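Side-chain contacts in family 88 glycosyl hydrolase (Bacteroides thetaiotaomicron, PDB 5NOA), which probably acts as a polysaccharide lyase that removes rhamnose caps from arabinogalactan proteins, although it belongs to a glycoside hydrolase family: residues 35-40 with 366-371; 60-65 with 82-87; 98-103 with 108-113; 172-177 with 240-245. All blocks are in the same frame, centred on the assembly; numbering follows the deposited sequence.

Interaction 1: residues 35-40 with 366-371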
loop_
_atom_site.group_PDB
_atom_site.type_symbol
_atom_site.label_atom_id
_atom_site.label_comp_id
_atom_site.label_asym_id
_atom_site.label_seq_id
_atom_site.Cartn_x
_atom_site.Cartn_y
_atom_site.Cartn_z
ATOM N N ASP A 35 1.827 11.329 18.772
ATOM C CA ASP A 35 3.158 11.914 18.915
ATOM C C ASP A 35 4.188 11.178 18.024
ATOM O O ASP A 35 5.057 11.821 17.422
ATOM C CB ASP A 35 3.611 11.903 20.383
ATOM C CG ASP A 35 2.868 12.868 21.267
ATOM O OD1 ASP A 35 2.215 13.793 20.761
ATOM O OD2 ASP A 35 2.958 12.683 22.503
ATOM N N ILE A 36 4.081 9.869 17.931
ATOM C CA ILE A 36 4.957 9.107 17.042
ATOM C C ILE A 36 4.734 9.503 15.577
ATOM O O ILE A 36 5.696 9.713 14.834
ATOM C CB ILE A 36 4.741 7.594 17.254
ATOM C CG1 ILE A 36 5.357 7.157 18.571
ATOM C CG2 ILE A 36 5.287 6.792 16.090
ATOM C CD1 ILE A 36 4.972 5.762 19.054
ATOM N N ILE A 37 3.480 9.627 15.168
ATOM C CA ILE A 37 3.180 10.047 13.803
ATOM C C ILE A 37 3.852 11.381 13.459
ATOM O O ILE A 37 4.493 11.499 12.425
ATOM C CB ILE A 37 1.653 10.138 13.582
ATOM C CG1 ILE A 37 1.061 8.729 13.542
ATOM C CG2 ILE A 37 1.277 10.878 12.307
ATOM C CD1 ILE A 37 -0.440 8.660 13.753
ATOM N N HIS A 38 3.744 12.365 14.356
ATOM C CA HIS A 38 4.370 13.643 14.091
ATOM C C HIS A 38 5.904 13.554 14.088
ATOM O O HIS A 38 6.578 14.197 13.282
ATOM C CB HIS A 38 3.874 14.692 15.077
ATOM C CG HIS A 38 2.445 15.028 14.874
ATOM N ND1 HIS A 38 1.940 15.335 13.624
ATOM C CD2 HIS A 38 1.416 15.139 15.742
ATOM C CE1 HIS A 38 0.644 15.596 13.744
ATOM N NE2 HIS A 38 0.309 15.505 15.020
ATOM N N LYS A 39 6.466 12.727 14.965
ATOM C CA LYS A 39 7.919 12.553 15.002
ATOM C C LYS A 39 8.427 11.939 13.680
ATOM O O LYS A 39 9.399 12.383 13.106
ATOM C CB LYS A 39 8.302 11.685 16.191
ATOM C CG LYS A 39 9.791 11.549 16.438
ATOM C CD LYS A 39 10.069 10.682 17.667
ATOM C CE LYS A 39 9.451 9.270 17.584
ATOM N NZ LYS A 39 10.259 8.148 18.166
ATOM N N VAL A 40 7.737 10.917 13.216
ATOM C CA VAL A 40 8.091 10.198 12.009
ATOM C C VAL A 40 7.916 11.071 10.769
ATOM O O VAL A 40 8.789 11.135 9.900
ATOM C CB VAL A 40 7.254 8.902 11.916
ATOM C CG1 VAL A 40 7.339 8.244 10.563
ATOM C CG2 VAL A 40 7.713 7.936 13.007
ATOM N N LEU A 366 0.541 4.681 7.652
ATOM C CA LEU A 366 -0.780 4.029 7.545
ATOM C C LEU A 366 -1.104 3.209 8.793
ATOM O O LEU A 366 -2.177 3.310 9.389
ATOM C CB LEU A 366 -0.846 3.126 6.322
ATOM C CG LEU A 366 -0.785 3.784 4.968
ATOM C CD1 LEU A 366 -0.825 2.691 3.910
ATOM C CD2 LEU A 366 -1.929 4.744 4.753
ATOM N N ALA A 367 -0.158 2.374 9.188
ATOM C CA ALA A 367 -0.339 1.524 10.373
ATOM C C ALA A 367 -0.597 2.354 11.614
ATOM O O ALA A 367 -1.497 2.044 12.399
ATOM C CB ALA A 367 0.865 0.664 10.552
ATOM N N ALA A 368 0.197 3.398 11.806
ATOM C CA ALA A 368 0.056 4.235 13.003
ATOM C C ALA A 368 -1.268 4.974 13.030
ATOM O O ALA A 368 -1.922 5.063 14.080
ATOM C CB ALA A 368 1.217 5.197 13.099
ATOM N N CYS A 369 -1.681 5.518 11.885
ATOM C CA CYS A 369 -2.925 6.257 11.854
ATOM C C CYS A 369 -4.088 5.333 12.205
ATOM O O CYS A 369 -5.020 5.738 12.924
ATOM C CB CYS A 369 -3.133 6.910 10.508
ATOM S SG CYS A 369 -2.045 8.327 10.166
ATOM N N GLU A 370 -4.093 4.144 11.630
ATOM C CA GLU A 370 -5.181 3.216 11.900
ATOM C C GLU A 370 -5.178 2.758 13.357
ATOM O O GLU A 370 -6.251 2.533 13.926
ATOM C CB GLU A 370 -5.168 2.041 10.930
ATOM C CG GLU A 370 -6.493 1.321 10.861
ATOM C CD GLU A 370 -7.650 2.183 10.368
ATOM O OE1 GLU A 370 -7.459 3.162 9.585
ATOM O OE2 GLU A 370 -8.780 1.901 10.772
ATOM N N ARG A 371 -3.999 2.671 13.955
ATOM C CA ARG A 371 -3.934 2.370 15.376
ATOM C C ARG A 371 -4.571 3.447 16.226
ATOM O O ARG A 371 -5.267 3.137 17.187
ATOM C CB ARG A 371 -2.492 2.164 15.821
ATOM C CG ARG A 371 -2.438 1.796 17.289
ATOM C CD ARG A 371 -1.178 1.151 17.685
ATOM N NE ARG A 371 -1.232 0.641 19.047
ATOM C CZ ARG A 371 -1.790 -0.510 19.420
ATOM N NH1 ARG A 371 -2.349 -1.335 18.577
ATOM N NH2 ARG A 371 -1.758 -0.842 20.697
#
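Ile37 reaches from helix 29-47 onto the backbone of helix 358-377, where it meets Ala368 and Cys369. The two helices lie near the opposite ends of the chain, so their contact brings the first and last helices of the barrel against one another, as expected of the closed (alpha/alpha)6 fold of family 88 enzymes. At their nearest approach the CA atoms of Ile37 and Ala368 are only 6.6 Å apart, a spacing that the single methyl of the alanine makes possible.

The isoleucine does its touching with one branch. CG1 stands anti to the carbonyl carbon (chi1 -72°) and is met by Ala368 CB at 3.6 Å. A nearly extended second torsion (chi2 162°) then carries CD1 past that methyl and sets it over the flat face of the peptide link between the two partners, with Ile37 CD1 lying 3.8 Å from Ala368 C. The same methyl meets the thiol from alongside, Ile37 CD1 to Cys369 SG being 3.9 Å. Cys369 places its sulfur beside its own backbone N (chi1 -72°), and from there SG flanks the end of the isoleucine.

Surrounding residues complete the layer: Leu71 of helix 56-72 and Val372 also touch Ile37, while Glu67 touches Cys369. Polar groups of the same turn lead off to other partners, Glu370 pairing with Arg373 and Asn304.

No hydrogen bond joins the two segments. Their attachment is one of buried methyl, methylene and sulfur surfaces, and therefore depends on close fit rather than on directional bonds.

Interaction 2: residues 60-65 with 82-87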
loop_
_atom_site.group_PDB
_atom_site.type_symbol
_atom_site.label_atom_id
_atom_site.label_comp_id
_atom_site.label_asym_id
_atom_site.label_seq_id
_atom_site.Cartn_x
_atom_site.Cartn_y
_atom_site.Cartn_z
ATOM N N ALA A 60 3.980 6.489 -2.862
ATOM C CA ALA A 60 3.562 5.670 -1.740
ATOM C C ALA A 60 3.722 6.429 -0.441
ATOM O O ALA A 60 2.855 6.373 0.431
ATOM C CB ALA A 60 4.309 4.335 -1.728
ATOM N N TYR A 61 4.840 7.136 -0.269
ATOM C CA TYR A 61 5.004 8.027 0.870
ATOM C C TYR A 61 3.806 8.971 0.958
ATOM O O TYR A 61 3.230 9.149 2.037
ATOM C CB TYR A 61 6.330 8.830 0.816
ATOM C CG TYR A 61 6.263 9.957 1.800
ATOM C CD1 TYR A 61 6.388 9.741 3.167
ATOM C CD2 TYR A 61 5.890 11.231 1.393
ATOM C CE1 TYR A 61 6.170 10.759 4.091
ATOM C CE2 TYR A 61 5.690 12.238 2.305
ATOM C CZ TYR A 61 5.811 12.005 3.646
ATOM O OH TYR A 61 5.558 13.040 4.536
ATOM N N HIS A 62 3.432 9.590 -0.159
ATOM C CA HIS A 62 2.361 10.573 -0.127
ATOM C C HIS A 62 1.027 9.984 0.287
ATOM O O HIS A 62 0.235 10.674 0.929
ATOM C CB HIS A 62 2.298 11.372 -1.436
ATOM C CG HIS A 62 3.358 12.418 -1.488
ATOM N ND1 HIS A 62 3.216 13.628 -0.833
ATOM C CD2 HIS A 62 4.623 12.371 -1.986
ATOM C CE1 HIS A 62 4.362 14.278 -0.943
ATOM N NE2 HIS A 62 5.228 13.553 -1.638
ATOM N N THR A 63 0.782 8.705 -0.021
ATOM C CA THR A 63 -0.431 8.085 0.476
ATOM C C THR A 63 -0.435 8.062 2.012
ATOM O O THR A 63 -1.492 8.235 2.635
ATOM C CB THR A 63 -0.758 6.717 -0.127
ATOM O OG1 THR A 63 0.152 5.708 0.336
ATOM C CG2 THR A 63 -0.801 6.739 -1.595
ATOM N N GLY A 64 0.721 7.843 2.614
ATOM C CA GLY A 64 0.842 7.892 4.045
ATOM C C GLY A 64 0.752 9.292 4.623
ATOM O O GLY A 64 0.163 9.512 5.696
ATOM N N ASN A 65 1.385 10.258 3.960
ATOM C CA ASN A 65 1.281 11.650 4.394
ATOM C C ASN A 65 -0.179 12.128 4.379
ATOM O O ASN A 65 -0.622 12.795 5.313
ATOM C CB ASN A 65 2.146 12.537 3.515
ATOM C CG ASN A 65 2.137 13.979 3.984
ATOM O OD1 ASN A 65 2.415 14.250 5.152
ATOM N ND2 ASN A 65 1.802 14.906 3.086
ATOM N N LYS A 82 0.728 18.962 -1.551
ATOM C CA LYS A 82 0.401 19.920 -2.605
ATOM C C LYS A 82 1.671 20.333 -3.349
ATOM O O LYS A 82 1.661 20.426 -4.581
ATOM C CB LYS A 82 -0.233 21.182 -2.042
ATOM C CG LYS A 82 -1.666 21.025 -1.651
ATOM C CD LYS A 82 -2.161 22.349 -1.125
ATOM C CE LYS A 82 -3.608 22.284 -0.758
ATOM N NZ LYS A 82 -3.963 23.530 -0.017
ATOM N N GLY A 83 2.765 20.542 -2.620
ATOM C CA GLY A 83 4.010 20.935 -3.271
ATOM C C GLY A 83 4.529 19.869 -4.215
ATOM O O GLY A 83 5.006 20.161 -5.317
ATOM N N TRP A 84 4.393 18.614 -3.803
ATOM C CA TRP A 84 4.810 17.503 -4.657
ATOM C C TRP A 84 3.946 17.377 -5.884
ATOM O O TRP A 84 4.449 17.169 -6.978
ATOM C CB TRP A 84 4.833 16.227 -3.835
ATOM C CG TRP A 84 5.106 14.962 -4.567
ATOM C CD1 TRP A 84 6.318 14.479 -4.955
ATOM C CD2 TRP A 84 4.168 13.960 -4.912
ATOM N NE1 TRP A 84 6.195 13.227 -5.501
ATOM C CE2 TRP A 84 4.879 12.879 -5.475
ATOM C CE3 TRP A 84 2.794 13.834 -4.745
ATOM C CZ2 TRP A 84 4.252 11.717 -5.902
ATOM C CZ3 TRP A 84 2.171 12.694 -5.199
ATOM C CH2 TRP A 84 2.898 11.644 -5.733
ATOM N N ALA A 85 2.646 17.546 -5.704
ATOM C CA ALA A 85 1.716 17.460 -6.840
ATOM C C ALA A 85 1.993 18.555 -7.855
ATOM O O ALA A 85 2.016 18.295 -9.056
ATOM C CB ALA A 85 0.260 17.504 -6.359
ATOM N N GLU A 86 2.233 19.770 -7.357
ATOM C CA GLU A 86 2.548 20.908 -8.217
ATOM C C GLU A 86 3.878 20.678 -8.948
ATOM O O GLU A 86 3.981 20.930 -10.163
ATOM C CB GLU A 86 2.625 22.204 -7.414
ATOM C CG GLU A 86 1.261 22.678 -6.881
ATOM C CD GLU A 86 0.288 23.290 -7.904
ATOM O OE1 GLU A 86 0.569 23.341 -9.126
ATOM O OE2 GLU A 86 -0.795 23.736 -7.458
ATOM N N HIS A 87 4.875 20.155 -8.237
ATOM C CA HIS A 87 6.179 19.888 -8.818
ATOM C C HIS A 87 6.030 18.918 -10.009
ATOM O O HIS A 87 6.677 19.075 -11.049
ATOM C CB HIS A 87 7.095 19.261 -7.790
ATOM C CG HIS A 87 8.415 18.832 -8.325
ATOM N ND1 HIS A 87 9.422 19.725 -8.617
ATOM C CD2 HIS A 87 8.909 17.607 -8.595
ATOM C CE1 HIS A 87 10.480 19.055 -9.053
ATOM N NE2 HIS A 87 10.185 17.767 -9.058
#
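Two successive helices of the (alpha/alpha)6 barrel, 56-72 and 75-87, fold back on each other as a helical hairpin, and His62 and Trp84 join them by an offset stack. The imidazole and the five-membered ring of the indole are nearly parallel, their planes 12° apart and their centroids separated by 3.9 Å. The edge of the imidazole carrying CD2 and NE2 slides over the indole: His62 NE2 comes to 3.3 Å from Trp84 CG, and His62 CD2 sits 3.4 Å from Trp84 CD2, above the fusion of the two rings.

Different first torsions bring the rings together. Trp84 extends CG anti to its own N (chi1 174°); His62 keeps CG beside the backbone N (chi1 -78°), and its second torsion turns the ring face to the indole. Only the indole stacks: the other imidazole face meets the edge of the Tyr61 ring, whose CD2 lies over its centre.

Each ring has a polar tether as well. Ser81 OG is hydrogen-bonded to His62 ND1 and also to Asn65 ND2, fixing the rotation of the imidazole, and Trp84 NE1 bonds to Arg53 O. With an alanine in place of Trp84, the imidazole would probably lose the cover on one face and Arg53 O its indole partner.

Beyond the rings, the methylene of the tryptophan also packs on the histidine, with Trp84 CB 3.5 Å from His62 CE1.

Interaction 3: residues 98-103 with 108-113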
loop_
_atom_site.group_PDB
_atom_site.type_symbol
_atom_site.label_atom_id
_atom_site.label_comp_id
_atom_site.label_asym_id
_atom_site.label_seq_id
_atom_site.Cartn_x
_atom_site.Cartn_y
_atom_site.Cartn_z
ATOM N N LYS A 98 0.179 8.466 -27.204
ATOM C CA LYS A 98 -0.521 7.271 -26.743
ATOM C C LYS A 98 -0.018 6.015 -27.401
ATOM O O LYS A 98 0.012 4.977 -26.748
ATOM C CB LYS A 98 -2.025 7.397 -26.926
ATOM C CG LYS A 98 -2.644 8.413 -25.974
ATOM C CD LYS A 98 -4.148 8.303 -25.996
ATOM C CE LYS A 98 -4.797 9.363 -25.139
ATOM N NZ LYS A 98 -5.014 10.561 -25.980
ATOM N N ALA A 99 0.409 6.083 -28.666
ATOM C CA ALA A 99 0.948 4.871 -29.335
ATOM C C ALA A 99 2.218 4.332 -28.650
ATOM O O ALA A 99 2.568 3.174 -28.829
ATOM C CB ALA A 99 1.214 5.140 -30.808
ATOM N N ASN A 100 2.963 5.177 -27.967
ATOM C CA ASN A 100 4.170 4.778 -27.244
ATOM C C ASN A 100 3.863 4.407 -25.813
ATOM O O ASN A 100 4.802 4.006 -25.132
ATOM C CB ASN A 100 5.243 5.891 -27.289
ATOM C CG ASN A 100 6.130 5.813 -28.529
ATOM O OD1 ASN A 100 5.774 5.207 -29.542
ATOM N ND2 ASN A 100 7.272 6.453 -28.461
ATOM N N TRP A 101 2.605 4.523 -25.338
ATOM C CA TRP A 101 2.335 4.226 -23.936
ATOM C C TRP A 101 2.503 2.763 -23.622
ATOM O O TRP A 101 2.036 1.905 -24.342
ATOM C CB TRP A 101 0.930 4.663 -23.464
ATOM C CG TRP A 101 0.720 6.177 -23.423
ATOM C CD1 TRP A 101 1.648 7.147 -23.711
ATOM C CD2 TRP A 101 -0.439 6.847 -22.970
ATOM N NE1 TRP A 101 1.091 8.382 -23.530
ATOM C CE2 TRP A 101 -0.175 8.224 -23.046
ATOM C CE3 TRP A 101 -1.702 6.426 -22.503
ATOM C CZ2 TRP A 101 -1.114 9.188 -22.658
ATOM C CZ3 TRP A 101 -2.626 7.380 -22.128
ATOM C CH2 TRP A 101 -2.345 8.744 -22.229
ATOM N N LYS A 102 3.219 2.503 -22.527
ATOM C CA LYS A 102 3.597 1.166 -22.097
ATOM C C LYS A 102 3.190 0.899 -20.660
ATOM O O LYS A 102 2.998 1.819 -19.875
ATOM C CB LYS A 102 5.102 0.946 -22.306
ATOM C CG LYS A 102 5.511 1.010 -23.805
ATOM C CD LYS A 102 7.010 0.970 -24.053
ATOM C CE LYS A 102 7.379 1.158 -25.509
ATOM N NZ LYS A 102 7.175 2.574 -25.923
ATOM N N TYR A 103 3.077 -0.383 -20.353
ATOM C CA TYR A 103 2.680 -0.829 -19.026
ATOM C C TYR A 103 3.486 -1.943 -18.424
ATOM O O TYR A 103 3.158 -2.426 -17.342
ATOM C CB TYR A 103 1.194 -1.148 -18.944
ATOM C CG TYR A 103 0.648 -2.256 -19.771
ATOM C CD1 TYR A 103 0.343 -2.051 -21.116
ATOM C CD2 TYR A 103 0.307 -3.468 -19.201
ATOM C CE1 TYR A 103 -0.244 -3.057 -21.867
ATOM C CE2 TYR A 103 -0.309 -4.453 -19.919
ATOM C CZ TYR A 103 -0.588 -4.254 -21.261
ATOM O OH TYR A 103 -1.222 -5.212 -22.019
ATOM N N SER A 108 10.572 5.870 -17.480
ATOM C CA SER A 108 10.591 6.960 -18.398
ATOM C C SER A 108 9.170 7.426 -18.708
ATOM O O SER A 108 8.189 6.786 -18.297
ATOM C CB SER A 108 11.369 6.564 -19.641
ATOM O OG SER A 108 10.734 5.544 -20.306
ATOM N N ASN A 109 9.078 8.543 -19.429
ATOM C CA ASN A 109 7.788 9.204 -19.610
ATOM C C ASN A 109 6.787 8.487 -20.503
ATOM O O ASN A 109 5.618 8.891 -20.499
ATOM C CB ASN A 109 7.975 10.678 -19.963
ATOM C CG ASN A 109 8.291 11.517 -18.726
ATOM O OD1 ASN A 109 7.621 11.405 -17.672
ATOM N ND2 ASN A 109 9.346 12.313 -18.829
ATOM N N ASP A 110 7.188 7.405 -21.191
ATOM C CA ASP A 110 6.259 6.629 -21.974
ATOM C C ASP A 110 5.443 5.650 -21.115
ATOM O O ASP A 110 4.493 5.062 -21.630
ATOM C CB ASP A 110 6.994 5.773 -23.039
ATOM C CG ASP A 110 7.616 6.574 -24.144
ATOM O OD1 ASP A 110 7.375 7.782 -24.241
ATOM O OD2 ASP A 110 8.335 5.936 -24.954
ATOM N N TYR A 111 5.814 5.453 -19.846
ATOM C CA TYR A 111 5.229 4.405 -19.019
ATOM C C TYR A 111 3.972 4.884 -18.304
ATOM O O TYR A 111 3.773 4.660 -17.113
ATOM C CB TYR A 111 6.317 3.824 -18.099
ATOM C CG TYR A 111 7.169 2.891 -18.919
ATOM C CD1 TYR A 111 8.178 3.372 -19.749
ATOM C CD2 TYR A 111 6.935 1.526 -18.925
ATOM C CE1 TYR A 111 8.871 2.529 -20.586
ATOM C CE2 TYR A 111 7.638 0.668 -19.745
ATOM C CZ TYR A 111 8.611 1.171 -20.585
ATOM O OH TYR A 111 9.317 0.303 -21.380
ATOM N N VAL A 112 3.090 5.480 -19.084
ATOM C CA VAL A 112 1.893 6.121 -18.577
ATOM C C VAL A 112 0.864 5.130 -18.063
ATOM O O VAL A 112 0.111 5.433 -17.136
ATOM C CB VAL A 112 1.297 7.006 -19.712
ATOM C CG1 VAL A 112 -0.048 7.627 -19.331
ATOM C CG2 VAL A 112 2.271 8.077 -20.138
ATOM N N LEU A 113 0.850 3.945 -18.656
ATOM C CA LEU A 113 -0.102 2.891 -18.295
ATOM C C LEU A 113 0.417 1.903 -17.261
ATOM O O LEU A 113 -0.277 0.948 -16.910
ATOM C CB LEU A 113 -0.578 2.162 -19.551
ATOM C CG LEU A 113 -1.324 3.038 -20.562
ATOM C CD1 LEU A 113 -1.597 2.222 -21.820
ATOM C CD2 LEU A 113 -2.567 3.626 -19.921
#
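Lys102 holds the backbones of 98-103 and 108-113 together by both its amide and its carbonyl: its N donates to Asp110 O (3.0 Å), and its O takes a weak bond from Leu113 N. A type I turn from Ser108 to Tyr111 leads into the first bond, and an inverse gamma turn centred on Tyr111 lies between the two.

The Trp101 indole is clasped on both faces. Val112 CG1, anti to its backbone N (chi1 174°), stands almost exactly over the six-membered ring, 3.5 Å from its centroid and 3° off the normal, while Lys98 CG lies over the opposite face, toward its rim. Leu113 crosses at about a right angle, with its CD1 3.9 Å from Trp101 CB.

Lys102 CB rests over the face of the Tyr111 ring in a CH-pi contact, and Lys102 CD passes 3.6 Å from Tyr111 OH. A bend at the end of the chain (chi4 73°) returns NZ to Asn100 O at 2.9 Å and leaves only a long salt bridge to Asp110 OD2.

Ser95 O binds Trp101 NE1, and Asp154 binds Tyr103 OH. Within the loop linking helix 75-87 to helix 120-130, the Trp101 side packs on helix 135-149, where Tyr146 meets Trp101 and Val143 meets Val112.

Interaction 4: residues 172-177 with 240-245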
loop_
_atom_site.group_PDB
_atom_site.type_symbol
_atom_site.label_atom_id
_atom_site.label_comp_id
_atom_site.label_asym_id
_atom_site.label_seq_id
_atom_site.Cartn_x
_atom_site.Cartn_y
_atom_site.Cartn_z
ATOM N N LEU A 172 -11.565 7.708 -8.186
ATOM C CA LEU A 172 -12.103 8.365 -9.365
ATOM C C LEU A 172 -13.573 8.061 -9.580
ATOM O O LEU A 172 -14.294 8.914 -10.072
ATOM C CB LEU A 172 -11.263 8.076 -10.617
ATOM C CG LEU A 172 -9.854 8.727 -10.606
ATOM C CD1 LEU A 172 -9.126 8.247 -11.854
ATOM C CD2 LEU A 172 -9.923 10.248 -10.610
ATOM N N TYR A 173 -14.002 6.866 -9.179
ATOM C CA TYR A 173 -15.450 6.609 -9.185
ATOM C C TYR A 173 -16.189 7.610 -8.321
ATOM O O TYR A 173 -17.204 8.179 -8.714
ATOM C CB TYR A 173 -15.795 5.176 -8.762
ATOM C CG TYR A 173 -17.277 5.016 -8.665
ATOM C CD1 TYR A 173 -18.029 4.871 -9.831
ATOM C CD2 TYR A 173 -17.952 5.166 -7.462
ATOM C CE1 TYR A 173 -19.390 4.802 -9.802
ATOM C CE2 TYR A 173 -19.313 5.132 -7.409
ATOM C CZ TYR A 173 -20.044 4.932 -8.583
ATOM O OH TYR A 173 -21.393 4.879 -8.519
ATOM N N ASN A 174 -15.707 7.813 -7.110
ATOM C CA ASN A 174 -16.468 8.668 -6.193
ATOM C C ASN A 174 -16.546 10.104 -6.664
ATOM O O ASN A 174 -17.502 10.794 -6.337
ATOM C CB ASN A 174 -15.931 8.535 -4.753
ATOM C CG ASN A 174 -16.369 7.236 -4.074
ATOM O OD1 ASN A 174 -17.411 6.689 -4.366
ATOM N ND2 ASN A 174 -15.564 6.760 -3.131
ATOM N N ILE A 175 -15.554 10.549 -7.438
ATOM C CA ILE A 175 -15.596 11.867 -8.045
ATOM C C ILE A 175 -16.490 11.917 -9.274
ATOM O O ILE A 175 -17.324 12.804 -9.375
ATOM C CB ILE A 175 -14.179 12.344 -8.399
ATOM C CG1 ILE A 175 -13.369 12.564 -7.115
ATOM C CG2 ILE A 175 -14.228 13.609 -9.247
ATOM C CD1 ILE A 175 -11.880 12.598 -7.327
ATOM N N THR A 176 -16.280 11.004 -10.215
ATOM C CA THR A 176 -16.923 11.057 -11.528
ATOM C C THR A 176 -18.301 10.392 -11.551
ATOM O O THR A 176 -19.120 10.691 -12.420
ATOM C CB THR A 176 -16.064 10.361 -12.619
ATOM O OG1 THR A 176 -15.975 8.960 -12.339
ATOM C CG2 THR A 176 -14.657 10.992 -12.720
ATOM N N LYS A 177 -18.508 9.414 -10.668
ATOM C CA LYS A 177 -19.657 8.510 -10.714
ATOM C C LYS A 177 -19.794 7.733 -12.026
ATOM O O LYS A 177 -20.890 7.268 -12.369
ATOM C CB LYS A 177 -20.961 9.254 -10.319
ATOM C CG LYS A 177 -20.906 9.980 -8.971
ATOM C CD LYS A 177 -20.767 9.004 -7.799
ATOM C CE LYS A 177 -20.681 9.703 -6.440
ATOM N NZ LYS A 177 -21.956 10.354 -6.027
ATOM N N LEU A 240 -12.199 -1.235 -0.032
ATOM C CA LEU A 240 -13.408 -1.405 0.764
ATOM C C LEU A 240 -13.785 -0.138 1.502
ATOM O O LEU A 240 -14.972 0.052 1.802
ATOM C CB LEU A 240 -13.238 -2.564 1.719
ATOM C CG LEU A 240 -13.197 -3.902 1.001
ATOM C CD1 LEU A 240 -12.856 -5.045 1.963
ATOM C CD2 LEU A 240 -14.485 -4.206 0.255
ATOM N N LYS A 241 -12.816 0.721 1.806
ATOM C CA LYS A 241 -13.107 2.019 2.423
ATOM C C LYS A 241 -14.009 2.892 1.564
ATOM O O LYS A 241 -14.926 3.544 2.067
ATOM C CB LYS A 241 -11.787 2.753 2.730
ATOM C CG LYS A 241 -11.931 4.066 3.446
ATOM C CD LYS A 241 -10.536 4.633 3.728
ATOM C CE LYS A 241 -10.545 5.907 4.523
ATOM N NZ LYS A 241 -9.152 6.416 4.588
ATOM N N ASP A 242 -13.746 2.901 0.260
ATOM C CA ASP A 242 -14.403 3.850 -0.627
ATOM C C ASP A 242 -15.424 3.271 -1.585
ATOM O O ASP A 242 -16.198 4.026 -2.152
ATOM C CB ASP A 242 -13.323 4.653 -1.351
ATOM C CG ASP A 242 -12.651 5.679 -0.405
ATOM O OD1 ASP A 242 -13.301 6.206 0.569
ATOM O OD2 ASP A 242 -11.466 5.952 -0.603
ATOM N N LEU A 243 -15.451 1.963 -1.781
ATOM C CA LEU A 243 -16.378 1.347 -2.702
ATOM C C LEU A 243 -17.820 1.540 -2.220
ATOM O O LEU A 243 -18.104 1.352 -1.035
ATOM C CB LEU A 243 -16.070 -0.149 -2.799
ATOM C CG LEU A 243 -16.764 -0.932 -3.897
ATOM C CD1 LEU A 243 -16.257 -0.547 -5.274
ATOM C CD2 LEU A 243 -16.604 -2.420 -3.707
ATOM N N PRO A 244 -18.774 1.848 -3.116
ATOM C CA PRO A 244 -20.168 1.946 -2.667
ATOM C C PRO A 244 -20.648 0.627 -2.101
ATOM O O PRO A 244 -20.278 -0.442 -2.615
ATOM C CB PRO A 244 -20.951 2.280 -3.932
ATOM C CG PRO A 244 -19.977 2.743 -4.896
ATOM C CD PRO A 244 -18.638 2.217 -4.524
ATOM N N GLU A 245 -21.471 0.712 -1.061
ATOM C CA GLU A 245 -21.940 -0.478 -0.350
ATOM C C GLU A 245 -22.774 -1.372 -1.289
ATOM O O GLU A 245 -22.966 -2.549 -1.012
ATOM C CB GLU A 245 -22.700 -0.074 0.948
ATOM C CG GLU A 245 -24.037 0.614 0.698
ATOM C CD GLU A 245 -24.741 1.151 1.946
ATOM O OE1 GLU A 245 -24.901 0.361 2.903
ATOM O OE2 GLU A 245 -25.160 2.340 1.953
#
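Asn174 supplies the hydrogen bond of this contact, its ND2 donating to the backbone oxygen Asp242 O at 3.0 Å. Asn174 sets CG beside its backbone N (chi1 -76°), which carries the amide across. The bond is fairly straight at the hydrogen (164°), and the acceptor lies close to the plane of the amide, as an N-H of that group requires. Seen from the carbonyl, the donor arrives well off the line of the C=O bond and tilted from its plane. The asparagine amide and the Asp242 carboxylate stand nearly perpendicular, and it is the methylene Asp242 CB that comes up beside Asn174 ND2, at 3.6 Å.

Both partners sit where helices of the (alpha/alpha)6 barrel finish. Asp242 is the last helical residue before Leu243 leaves the helix, and helix 160-176 stops at Thr176, with Lys177 turning to positive phi. There Leu172 O is gripped from opposite faces of its plane by Thr176 N and Thr176 OG1, the hydroxyl donating at 2.8 Å.

The apolar part is a single touch. Tyr173 swings its ring out with CG anti to the backbone N (chi1 175°), and its CE2 meets Pro244 CG at 3.5 Å, the two side chains crossing obliquely. Leu182 of helix 180-196 touches both Tyr173 and Leu243.

An alanine at Asn174 would remove the amide and would probably leave Asp242 O without this donor and the surface junction held mainly by the tyrosine-proline touch.

All four contacts belong to one helical chain, and three join helices or helix ends. Interaction 1 brings together helices 29-47 and 358-377 and thus spans nearly the whole sequence; interactions 2, 3 and 4 follow in series within that span. Interactions 1 and 2 have centres about 17 Å apart and touch where Leu366 packs on Thr63 and Gly64. Interaction 3 lies in the loop after helix 75-87, which also serves interaction 2, its centre about 36 Å from that of interaction 1, across the chain's centre. Interaction 4 ties helix ends at the surface, its centre about 26 Å from those of 1 and 3. Interactions 1 and 2 thus form one packed region; 3 and 4 stand apart.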